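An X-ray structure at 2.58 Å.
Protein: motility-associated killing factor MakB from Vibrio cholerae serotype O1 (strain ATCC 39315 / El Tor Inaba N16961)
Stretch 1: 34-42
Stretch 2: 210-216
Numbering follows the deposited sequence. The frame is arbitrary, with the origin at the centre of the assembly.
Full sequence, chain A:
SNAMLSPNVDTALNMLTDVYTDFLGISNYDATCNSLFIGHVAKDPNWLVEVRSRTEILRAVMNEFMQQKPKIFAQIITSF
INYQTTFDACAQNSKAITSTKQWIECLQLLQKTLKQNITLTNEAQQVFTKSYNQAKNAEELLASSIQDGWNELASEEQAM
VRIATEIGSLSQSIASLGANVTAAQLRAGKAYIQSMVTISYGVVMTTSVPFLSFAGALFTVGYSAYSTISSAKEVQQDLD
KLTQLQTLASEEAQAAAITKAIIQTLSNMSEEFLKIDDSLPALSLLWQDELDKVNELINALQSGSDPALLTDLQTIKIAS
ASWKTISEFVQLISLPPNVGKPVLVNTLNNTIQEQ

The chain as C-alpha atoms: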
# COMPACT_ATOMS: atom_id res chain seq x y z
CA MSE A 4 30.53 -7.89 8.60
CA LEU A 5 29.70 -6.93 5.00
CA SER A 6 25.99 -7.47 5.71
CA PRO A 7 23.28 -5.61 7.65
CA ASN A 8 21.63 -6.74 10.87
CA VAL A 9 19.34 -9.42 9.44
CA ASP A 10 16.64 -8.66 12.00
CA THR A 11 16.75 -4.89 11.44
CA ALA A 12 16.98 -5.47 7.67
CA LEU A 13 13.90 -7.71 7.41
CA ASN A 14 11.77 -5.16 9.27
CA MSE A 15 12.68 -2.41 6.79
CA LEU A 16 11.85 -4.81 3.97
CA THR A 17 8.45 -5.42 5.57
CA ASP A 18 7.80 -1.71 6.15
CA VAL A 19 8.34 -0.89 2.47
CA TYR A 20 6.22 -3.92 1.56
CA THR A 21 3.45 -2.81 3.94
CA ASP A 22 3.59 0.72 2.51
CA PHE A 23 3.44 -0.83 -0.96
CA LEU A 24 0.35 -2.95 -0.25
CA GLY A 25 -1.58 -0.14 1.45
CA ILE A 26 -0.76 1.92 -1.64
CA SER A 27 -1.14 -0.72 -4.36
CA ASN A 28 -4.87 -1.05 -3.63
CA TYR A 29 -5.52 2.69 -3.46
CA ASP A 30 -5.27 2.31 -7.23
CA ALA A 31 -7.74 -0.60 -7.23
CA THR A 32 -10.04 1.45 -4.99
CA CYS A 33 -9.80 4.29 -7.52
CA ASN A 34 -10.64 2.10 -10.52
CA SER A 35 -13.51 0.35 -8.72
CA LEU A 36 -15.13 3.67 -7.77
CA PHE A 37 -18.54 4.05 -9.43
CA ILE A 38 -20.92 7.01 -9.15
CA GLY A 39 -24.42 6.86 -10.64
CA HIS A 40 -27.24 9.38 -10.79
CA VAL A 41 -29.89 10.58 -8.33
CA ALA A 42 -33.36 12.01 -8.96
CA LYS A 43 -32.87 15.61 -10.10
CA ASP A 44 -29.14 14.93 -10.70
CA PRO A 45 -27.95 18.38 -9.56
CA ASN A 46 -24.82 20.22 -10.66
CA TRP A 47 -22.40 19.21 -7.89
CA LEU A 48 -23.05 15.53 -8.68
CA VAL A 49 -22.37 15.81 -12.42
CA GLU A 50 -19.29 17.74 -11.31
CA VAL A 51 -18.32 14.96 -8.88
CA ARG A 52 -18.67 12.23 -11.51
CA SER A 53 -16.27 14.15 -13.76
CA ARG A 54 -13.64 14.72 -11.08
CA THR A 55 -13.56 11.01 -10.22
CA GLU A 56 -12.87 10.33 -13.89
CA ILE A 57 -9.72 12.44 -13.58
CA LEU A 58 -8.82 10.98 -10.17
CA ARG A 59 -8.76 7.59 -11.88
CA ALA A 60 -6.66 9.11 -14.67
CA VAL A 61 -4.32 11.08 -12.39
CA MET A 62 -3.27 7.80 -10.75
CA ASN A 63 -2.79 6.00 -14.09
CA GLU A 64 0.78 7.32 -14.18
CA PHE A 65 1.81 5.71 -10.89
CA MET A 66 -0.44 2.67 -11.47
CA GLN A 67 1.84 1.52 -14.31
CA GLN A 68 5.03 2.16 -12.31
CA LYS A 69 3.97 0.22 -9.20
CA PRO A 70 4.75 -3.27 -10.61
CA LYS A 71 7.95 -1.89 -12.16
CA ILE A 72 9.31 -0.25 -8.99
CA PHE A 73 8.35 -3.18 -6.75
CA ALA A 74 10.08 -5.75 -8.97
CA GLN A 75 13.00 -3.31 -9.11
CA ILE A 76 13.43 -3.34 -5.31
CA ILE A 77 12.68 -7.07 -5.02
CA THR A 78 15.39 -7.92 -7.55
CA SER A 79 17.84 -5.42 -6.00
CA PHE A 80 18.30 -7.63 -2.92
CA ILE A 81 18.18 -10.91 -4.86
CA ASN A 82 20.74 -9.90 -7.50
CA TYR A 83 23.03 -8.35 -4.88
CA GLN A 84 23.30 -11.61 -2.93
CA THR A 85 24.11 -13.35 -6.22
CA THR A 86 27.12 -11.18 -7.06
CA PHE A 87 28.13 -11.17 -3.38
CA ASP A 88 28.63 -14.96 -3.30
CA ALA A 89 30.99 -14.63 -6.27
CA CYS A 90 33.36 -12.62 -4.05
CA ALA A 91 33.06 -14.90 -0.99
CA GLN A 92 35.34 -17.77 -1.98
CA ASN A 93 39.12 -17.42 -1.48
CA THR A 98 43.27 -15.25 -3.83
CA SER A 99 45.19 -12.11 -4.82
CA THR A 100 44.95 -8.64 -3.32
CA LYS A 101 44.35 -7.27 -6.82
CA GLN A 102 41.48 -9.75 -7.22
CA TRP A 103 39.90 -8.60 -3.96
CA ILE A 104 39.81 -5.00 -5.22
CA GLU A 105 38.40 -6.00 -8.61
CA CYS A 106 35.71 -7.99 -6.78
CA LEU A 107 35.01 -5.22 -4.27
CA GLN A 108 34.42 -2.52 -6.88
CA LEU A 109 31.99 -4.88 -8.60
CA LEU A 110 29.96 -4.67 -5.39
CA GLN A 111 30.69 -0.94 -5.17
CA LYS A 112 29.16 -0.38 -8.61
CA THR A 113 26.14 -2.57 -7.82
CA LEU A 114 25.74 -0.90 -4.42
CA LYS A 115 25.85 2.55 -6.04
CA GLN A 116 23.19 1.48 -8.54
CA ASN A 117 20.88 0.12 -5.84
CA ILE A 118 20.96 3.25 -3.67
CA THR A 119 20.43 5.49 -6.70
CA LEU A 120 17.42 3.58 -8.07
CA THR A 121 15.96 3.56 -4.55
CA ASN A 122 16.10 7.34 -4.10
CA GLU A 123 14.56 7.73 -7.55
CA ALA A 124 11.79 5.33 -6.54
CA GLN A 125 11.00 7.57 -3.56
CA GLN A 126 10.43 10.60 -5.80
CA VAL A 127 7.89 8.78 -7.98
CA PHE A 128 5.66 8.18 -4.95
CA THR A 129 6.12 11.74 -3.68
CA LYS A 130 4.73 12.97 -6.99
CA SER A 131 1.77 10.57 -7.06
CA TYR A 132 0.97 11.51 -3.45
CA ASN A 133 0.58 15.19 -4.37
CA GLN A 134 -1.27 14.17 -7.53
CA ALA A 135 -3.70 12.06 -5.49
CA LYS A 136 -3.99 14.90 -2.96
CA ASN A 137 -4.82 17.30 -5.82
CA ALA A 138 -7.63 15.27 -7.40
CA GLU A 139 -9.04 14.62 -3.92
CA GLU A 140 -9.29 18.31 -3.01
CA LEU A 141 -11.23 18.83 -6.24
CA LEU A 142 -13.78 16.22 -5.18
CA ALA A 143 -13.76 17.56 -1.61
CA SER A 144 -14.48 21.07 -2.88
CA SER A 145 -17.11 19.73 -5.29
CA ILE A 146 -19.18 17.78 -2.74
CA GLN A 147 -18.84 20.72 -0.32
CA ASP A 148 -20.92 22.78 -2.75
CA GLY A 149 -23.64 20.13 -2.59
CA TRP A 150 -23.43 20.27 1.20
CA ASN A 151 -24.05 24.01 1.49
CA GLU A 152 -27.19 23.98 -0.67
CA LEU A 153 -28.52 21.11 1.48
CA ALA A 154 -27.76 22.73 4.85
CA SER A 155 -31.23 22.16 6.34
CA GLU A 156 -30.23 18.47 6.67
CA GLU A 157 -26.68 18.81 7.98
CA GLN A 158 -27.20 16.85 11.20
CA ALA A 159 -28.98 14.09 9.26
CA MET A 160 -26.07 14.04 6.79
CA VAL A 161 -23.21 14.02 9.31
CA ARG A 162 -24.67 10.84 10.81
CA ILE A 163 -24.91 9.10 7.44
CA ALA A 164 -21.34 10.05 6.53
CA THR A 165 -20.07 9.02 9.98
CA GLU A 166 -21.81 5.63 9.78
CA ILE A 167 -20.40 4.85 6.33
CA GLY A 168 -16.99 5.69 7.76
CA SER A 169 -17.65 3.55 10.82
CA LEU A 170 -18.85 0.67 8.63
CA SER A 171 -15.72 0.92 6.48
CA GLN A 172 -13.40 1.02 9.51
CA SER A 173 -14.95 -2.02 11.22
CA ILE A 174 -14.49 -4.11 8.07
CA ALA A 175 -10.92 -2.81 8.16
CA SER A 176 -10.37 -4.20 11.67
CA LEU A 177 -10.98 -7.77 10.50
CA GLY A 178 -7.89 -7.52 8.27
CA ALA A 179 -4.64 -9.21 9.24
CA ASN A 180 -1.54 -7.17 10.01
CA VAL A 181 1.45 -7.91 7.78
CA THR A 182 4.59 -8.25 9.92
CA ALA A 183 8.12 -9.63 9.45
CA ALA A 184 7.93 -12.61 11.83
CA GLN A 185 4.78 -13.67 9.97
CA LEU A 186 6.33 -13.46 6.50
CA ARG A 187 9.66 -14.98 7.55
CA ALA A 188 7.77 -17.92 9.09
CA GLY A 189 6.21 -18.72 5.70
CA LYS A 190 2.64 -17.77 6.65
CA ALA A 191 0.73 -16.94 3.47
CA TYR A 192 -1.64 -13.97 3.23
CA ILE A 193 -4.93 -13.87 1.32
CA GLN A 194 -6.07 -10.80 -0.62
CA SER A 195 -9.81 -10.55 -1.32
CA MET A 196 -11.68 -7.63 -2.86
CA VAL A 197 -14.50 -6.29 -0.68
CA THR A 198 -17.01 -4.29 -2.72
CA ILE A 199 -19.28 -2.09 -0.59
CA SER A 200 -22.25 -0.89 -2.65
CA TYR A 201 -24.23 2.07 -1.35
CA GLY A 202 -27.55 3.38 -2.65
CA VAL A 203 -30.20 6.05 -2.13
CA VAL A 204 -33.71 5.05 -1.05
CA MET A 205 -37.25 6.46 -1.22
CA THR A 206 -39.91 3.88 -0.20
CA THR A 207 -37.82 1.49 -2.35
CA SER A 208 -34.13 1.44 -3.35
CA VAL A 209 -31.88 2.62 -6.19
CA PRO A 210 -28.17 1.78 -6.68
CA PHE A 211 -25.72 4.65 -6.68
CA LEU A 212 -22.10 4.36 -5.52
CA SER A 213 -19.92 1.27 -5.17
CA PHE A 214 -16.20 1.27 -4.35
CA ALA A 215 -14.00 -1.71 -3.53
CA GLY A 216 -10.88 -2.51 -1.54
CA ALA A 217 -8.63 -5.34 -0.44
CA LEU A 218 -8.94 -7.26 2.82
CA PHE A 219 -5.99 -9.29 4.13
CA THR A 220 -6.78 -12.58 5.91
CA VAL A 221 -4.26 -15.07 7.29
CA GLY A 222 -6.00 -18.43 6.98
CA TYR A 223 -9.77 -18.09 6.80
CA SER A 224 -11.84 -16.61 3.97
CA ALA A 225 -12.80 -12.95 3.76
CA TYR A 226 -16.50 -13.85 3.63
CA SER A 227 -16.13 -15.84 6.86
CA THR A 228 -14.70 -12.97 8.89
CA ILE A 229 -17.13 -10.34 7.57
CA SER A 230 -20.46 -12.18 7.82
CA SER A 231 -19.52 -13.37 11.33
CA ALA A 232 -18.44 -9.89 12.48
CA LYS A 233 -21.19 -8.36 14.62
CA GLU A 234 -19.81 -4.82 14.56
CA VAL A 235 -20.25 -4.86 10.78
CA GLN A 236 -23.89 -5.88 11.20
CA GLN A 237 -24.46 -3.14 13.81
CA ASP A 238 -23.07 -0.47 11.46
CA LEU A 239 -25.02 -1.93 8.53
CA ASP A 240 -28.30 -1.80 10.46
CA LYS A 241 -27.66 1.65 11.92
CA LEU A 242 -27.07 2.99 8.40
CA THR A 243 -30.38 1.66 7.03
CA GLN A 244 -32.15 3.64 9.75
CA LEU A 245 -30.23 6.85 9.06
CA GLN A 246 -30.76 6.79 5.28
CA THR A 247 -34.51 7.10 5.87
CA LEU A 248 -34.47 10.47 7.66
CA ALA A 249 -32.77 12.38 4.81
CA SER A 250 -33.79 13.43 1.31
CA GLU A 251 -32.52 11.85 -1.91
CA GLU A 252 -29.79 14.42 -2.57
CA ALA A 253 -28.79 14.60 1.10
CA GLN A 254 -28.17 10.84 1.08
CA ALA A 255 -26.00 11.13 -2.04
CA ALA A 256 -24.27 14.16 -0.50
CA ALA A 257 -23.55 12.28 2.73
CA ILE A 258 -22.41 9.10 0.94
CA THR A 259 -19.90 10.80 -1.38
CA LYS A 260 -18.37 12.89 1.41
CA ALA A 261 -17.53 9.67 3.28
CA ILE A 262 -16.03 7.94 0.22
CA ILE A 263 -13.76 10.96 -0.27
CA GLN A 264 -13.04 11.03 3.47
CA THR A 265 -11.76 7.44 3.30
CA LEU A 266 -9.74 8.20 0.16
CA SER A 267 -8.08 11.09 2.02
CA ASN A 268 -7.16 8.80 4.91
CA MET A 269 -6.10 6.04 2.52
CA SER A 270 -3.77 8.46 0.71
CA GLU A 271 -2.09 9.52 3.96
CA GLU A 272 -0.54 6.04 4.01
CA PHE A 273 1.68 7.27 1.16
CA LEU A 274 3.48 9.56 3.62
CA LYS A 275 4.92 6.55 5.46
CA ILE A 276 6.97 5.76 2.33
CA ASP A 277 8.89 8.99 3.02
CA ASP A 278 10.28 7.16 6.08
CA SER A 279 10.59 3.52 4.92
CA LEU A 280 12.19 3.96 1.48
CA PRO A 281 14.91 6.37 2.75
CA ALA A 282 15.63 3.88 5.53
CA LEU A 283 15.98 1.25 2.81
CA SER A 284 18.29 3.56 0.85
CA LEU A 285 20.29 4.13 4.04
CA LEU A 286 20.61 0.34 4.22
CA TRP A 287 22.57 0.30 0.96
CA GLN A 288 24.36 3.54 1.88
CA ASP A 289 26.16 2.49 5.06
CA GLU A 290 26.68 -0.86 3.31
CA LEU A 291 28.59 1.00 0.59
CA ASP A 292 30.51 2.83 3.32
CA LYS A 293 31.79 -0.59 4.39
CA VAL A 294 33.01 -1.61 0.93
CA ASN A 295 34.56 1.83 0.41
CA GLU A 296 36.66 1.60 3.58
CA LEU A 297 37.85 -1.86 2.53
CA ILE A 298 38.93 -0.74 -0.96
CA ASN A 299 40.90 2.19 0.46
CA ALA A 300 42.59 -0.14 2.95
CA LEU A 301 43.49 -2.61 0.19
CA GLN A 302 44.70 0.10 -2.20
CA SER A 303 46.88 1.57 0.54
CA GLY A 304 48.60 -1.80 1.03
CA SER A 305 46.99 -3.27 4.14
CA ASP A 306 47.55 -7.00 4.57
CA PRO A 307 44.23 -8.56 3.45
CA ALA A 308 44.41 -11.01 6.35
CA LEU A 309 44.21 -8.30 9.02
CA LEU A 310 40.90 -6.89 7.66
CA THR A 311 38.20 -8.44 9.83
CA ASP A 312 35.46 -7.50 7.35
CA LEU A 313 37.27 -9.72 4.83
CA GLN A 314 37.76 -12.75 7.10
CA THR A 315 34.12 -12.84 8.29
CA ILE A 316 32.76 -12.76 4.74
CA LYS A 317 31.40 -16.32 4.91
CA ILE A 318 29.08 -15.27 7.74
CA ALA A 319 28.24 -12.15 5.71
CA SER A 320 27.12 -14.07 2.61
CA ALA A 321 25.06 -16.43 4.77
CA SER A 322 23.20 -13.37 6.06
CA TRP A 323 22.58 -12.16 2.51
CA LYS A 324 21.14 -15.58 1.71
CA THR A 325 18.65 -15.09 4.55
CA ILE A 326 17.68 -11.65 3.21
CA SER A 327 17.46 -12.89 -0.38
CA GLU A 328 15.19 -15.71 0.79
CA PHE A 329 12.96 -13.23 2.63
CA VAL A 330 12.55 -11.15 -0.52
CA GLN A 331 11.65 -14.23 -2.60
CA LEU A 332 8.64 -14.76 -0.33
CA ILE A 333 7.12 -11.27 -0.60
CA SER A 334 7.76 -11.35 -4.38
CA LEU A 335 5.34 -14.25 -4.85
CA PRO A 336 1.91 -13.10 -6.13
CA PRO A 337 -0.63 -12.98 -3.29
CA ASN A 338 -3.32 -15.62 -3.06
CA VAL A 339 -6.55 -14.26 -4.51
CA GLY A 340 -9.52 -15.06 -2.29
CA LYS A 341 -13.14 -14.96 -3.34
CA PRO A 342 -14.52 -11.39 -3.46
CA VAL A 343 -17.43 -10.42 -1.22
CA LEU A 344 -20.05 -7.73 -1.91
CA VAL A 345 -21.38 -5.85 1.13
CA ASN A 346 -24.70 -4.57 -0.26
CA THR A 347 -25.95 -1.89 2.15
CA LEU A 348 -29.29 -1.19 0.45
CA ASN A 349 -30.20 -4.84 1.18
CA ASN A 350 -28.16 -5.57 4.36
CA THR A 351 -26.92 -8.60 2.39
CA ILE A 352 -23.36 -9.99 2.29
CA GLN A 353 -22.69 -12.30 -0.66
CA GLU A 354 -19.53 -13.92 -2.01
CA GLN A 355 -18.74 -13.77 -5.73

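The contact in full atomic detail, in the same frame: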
# COMPACT_ATOMS: atom_id res chain seq x y z
N ASN A 34 -10.02 2.64 -9.32
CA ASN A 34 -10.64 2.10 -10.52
C ASN A 34 -12.04 1.58 -10.23
O ASN A 34 -12.97 1.81 -11.01
CB ASN A 34 -9.78 0.98 -11.13
CG ASN A 34 -8.46 1.50 -11.70
OD1 ASN A 34 -8.36 2.65 -12.13
ND2 ASN A 34 -7.45 0.64 -11.73
N SER A 35 -12.21 0.90 -9.09
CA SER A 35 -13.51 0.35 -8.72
C SER A 35 -14.57 1.42 -8.47
O SER A 35 -15.76 1.12 -8.60
CB SER A 35 -13.36 -0.52 -7.47
OG SER A 35 -12.80 0.23 -6.40
N LEU A 36 -14.17 2.64 -8.13
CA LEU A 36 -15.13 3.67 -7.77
C LEU A 36 -16.14 3.90 -8.88
O LEU A 36 -15.77 4.13 -10.04
CB LEU A 36 -14.40 4.98 -7.44
CG LEU A 36 -15.04 5.86 -6.36
CD1 LEU A 36 -14.07 6.93 -5.88
CD2 LEU A 36 -16.32 6.50 -6.84
N PHE A 37 -17.42 3.83 -8.53
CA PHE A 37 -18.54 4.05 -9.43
C PHE A 37 -19.47 5.07 -8.81
O PHE A 37 -19.73 5.03 -7.60
CB PHE A 37 -19.29 2.74 -9.71
CG PHE A 37 -20.49 2.89 -10.61
CD1 PHE A 37 -21.71 3.28 -10.10
CD2 PHE A 37 -20.40 2.61 -11.96
CE1 PHE A 37 -22.81 3.42 -10.92
CE2 PHE A 37 -21.50 2.73 -12.79
CZ PHE A 37 -22.70 3.14 -12.27
N ILE A 38 -19.99 5.99 -9.62
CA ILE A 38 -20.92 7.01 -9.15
C ILE A 38 -22.04 7.15 -10.17
O ILE A 38 -21.80 7.62 -11.29
CB ILE A 38 -20.25 8.37 -8.90
CG1 ILE A 38 -19.21 8.26 -7.79
CG2 ILE A 38 -21.29 9.42 -8.55
CD1 ILE A 38 -18.68 9.57 -7.28
N GLY A 39 -23.25 6.74 -9.80
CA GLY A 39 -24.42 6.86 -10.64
C GLY A 39 -25.16 8.17 -10.41
O GLY A 39 -24.61 9.14 -9.89
N HIS A 40 -26.43 8.18 -10.80
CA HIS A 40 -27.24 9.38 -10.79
C HIS A 40 -28.34 9.30 -9.73
O HIS A 40 -28.77 8.20 -9.35
CB HIS A 40 -27.87 9.62 -12.17
CG HIS A 40 -26.88 9.56 -13.29
ND1 HIS A 40 -26.66 8.41 -14.02
CD2 HIS A 40 -26.05 10.50 -13.80
CE1 HIS A 40 -25.74 8.65 -14.94
NE2 HIS A 40 -25.35 9.91 -14.83
N VAL A 41 -28.77 10.46 -9.26
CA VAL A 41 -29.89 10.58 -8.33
C VAL A 41 -31.12 11.05 -9.09
O VAL A 41 -31.17 10.99 -10.32
CB VAL A 41 -29.55 11.52 -7.16
CG1 VAL A 41 -28.30 11.04 -6.45
CG2 VAL A 41 -29.38 12.95 -7.64
N ALA A 42 -32.12 11.53 -8.35
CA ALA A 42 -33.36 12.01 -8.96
C ALA A 42 -33.11 13.21 -9.87
O ALA A 42 -33.00 13.05 -11.09
CB ALA A 42 -34.38 12.38 -7.88
N PRO A 210 -29.63 1.80 -6.82
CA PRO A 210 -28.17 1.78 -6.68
C PRO A 210 -27.54 3.11 -7.06
O PRO A 210 -28.13 3.92 -7.79
CB PRO A 210 -27.73 0.66 -7.64
CG PRO A 210 -28.83 0.55 -8.62
CD PRO A 210 -30.10 0.86 -7.86
N PHE A 211 -26.33 3.34 -6.56
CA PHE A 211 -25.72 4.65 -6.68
C PHE A 211 -24.20 4.56 -6.75
O PHE A 211 -23.62 4.64 -7.84
CB PHE A 211 -26.17 5.53 -5.51
CG PHE A 211 -25.54 6.89 -5.47
CD1 PHE A 211 -24.53 7.18 -4.57
CD2 PHE A 211 -25.96 7.89 -6.33
CE1 PHE A 211 -23.95 8.43 -4.52
CE2 PHE A 211 -25.38 9.14 -6.29
CZ PHE A 211 -24.38 9.41 -5.38
N LEU A 212 -23.55 4.39 -5.61
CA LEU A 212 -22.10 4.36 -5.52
C LEU A 212 -21.66 2.97 -5.10
O LEU A 212 -22.38 2.26 -4.39
CB LEU A 212 -21.59 5.40 -4.51
CG LEU A 212 -20.11 5.78 -4.42
CD1 LEU A 212 -20.00 7.18 -3.86
CD2 LEU A 212 -19.30 4.81 -3.57
N SER A 213 -20.45 2.58 -5.53
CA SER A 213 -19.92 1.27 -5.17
C SER A 213 -18.41 1.29 -5.38
O SER A 213 -17.95 1.27 -6.52
CB SER A 213 -20.57 0.17 -6.01
OG SER A 213 -19.70 -0.26 -7.05
N PHE A 214 -17.65 1.34 -4.28
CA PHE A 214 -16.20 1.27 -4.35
C PHE A 214 -15.71 0.03 -3.61
O PHE A 214 -16.39 -0.49 -2.71
CB PHE A 214 -15.54 2.54 -3.80
CG PHE A 214 -15.39 2.56 -2.30
CD1 PHE A 214 -16.50 2.55 -1.48
CD2 PHE A 214 -14.14 2.61 -1.72
CE1 PHE A 214 -16.36 2.58 -0.10
CE2 PHE A 214 -13.99 2.64 -0.34
CZ PHE A 214 -15.10 2.62 0.46
N ALA A 215 -14.53 -0.44 -3.99
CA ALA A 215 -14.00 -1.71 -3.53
C ALA A 215 -12.63 -1.51 -2.90
O ALA A 215 -12.00 -0.46 -3.01
CB ALA A 215 -13.90 -2.72 -4.68
N GLY A 216 -12.16 -2.56 -2.23
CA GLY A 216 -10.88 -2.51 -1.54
C GLY A 216 -10.49 -3.89 -1.06
O GLY A 216 -11.32 -4.79 -0.93

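What holds the backbones of these two segments together? They run in nearly opposite directions, 165° apart end to end, and a single beta bridge joins I38 to L212. Around it the amides and carbonyls pair in antiparallel fashion. G39 N donates to F211 O at 2.9 Å, the shortest of the backbone bonds here. On the other side of the bridge, F37 and S213 face each other and exchange two bonds: S213 N donates to F37 O at 3.3 Å with an N-H...O angle of 151°, whereas the return bond from F37 N to S213 O, also 3.3 Å, is bent to 127° and is weak.

Do any of these carbonyls meet more than one neighbour? F37 O does, because L212 CA also lies 3.2 Å from F37 O, with an angle of 144° at the hydrogen. That oxygen therefore meets an amide and a CA-H from consecutive residues. F211 O takes the G39 amide and also sits 3.3 Å from F37 CD1, near the plane of the F37 ring and at its edge. The close approach also bears on G39 itself: an ideal CB there would point toward the strand and lie 3.3 Å from F211 O, a tight fit.

How is the pairing continued where the helix ends? S35 is still helical, and L36 is the first residue to leave helical phi/psi. At S35 the bond to the other segment is made by the side chain. With chi1 in the p well, S35 OG accepts a hydrogen bond from A215 N at 3.0 Å and 149°, giving that amide an acceptor where no backbone carbonyl of the first segment serves it. The same hydroxyl is also hydrogen-bonded elsewhere in the structure. The S35 carbonyl fares less well across this contact: S35 O lies 3.0 Å from S213 O, but both are acceptors, so the approach is a close contact without a hydrogen bond.

Which contacts fill the space around this polar framework? The buried F211 has the largest area covered by the opposing segment. Its CA-to-CB bond points away, yet the end of its side chain comes nearer, bringing F211 CE2 to 3.5 Å from V41 CG1 and F211 CZ to 4.4 Å from I38 CG2. Further apolar contacts follow along the strand, with I38 CG1 4.2 Å from L212 CD1 and L36 CG 4.2 Å from F214 CB.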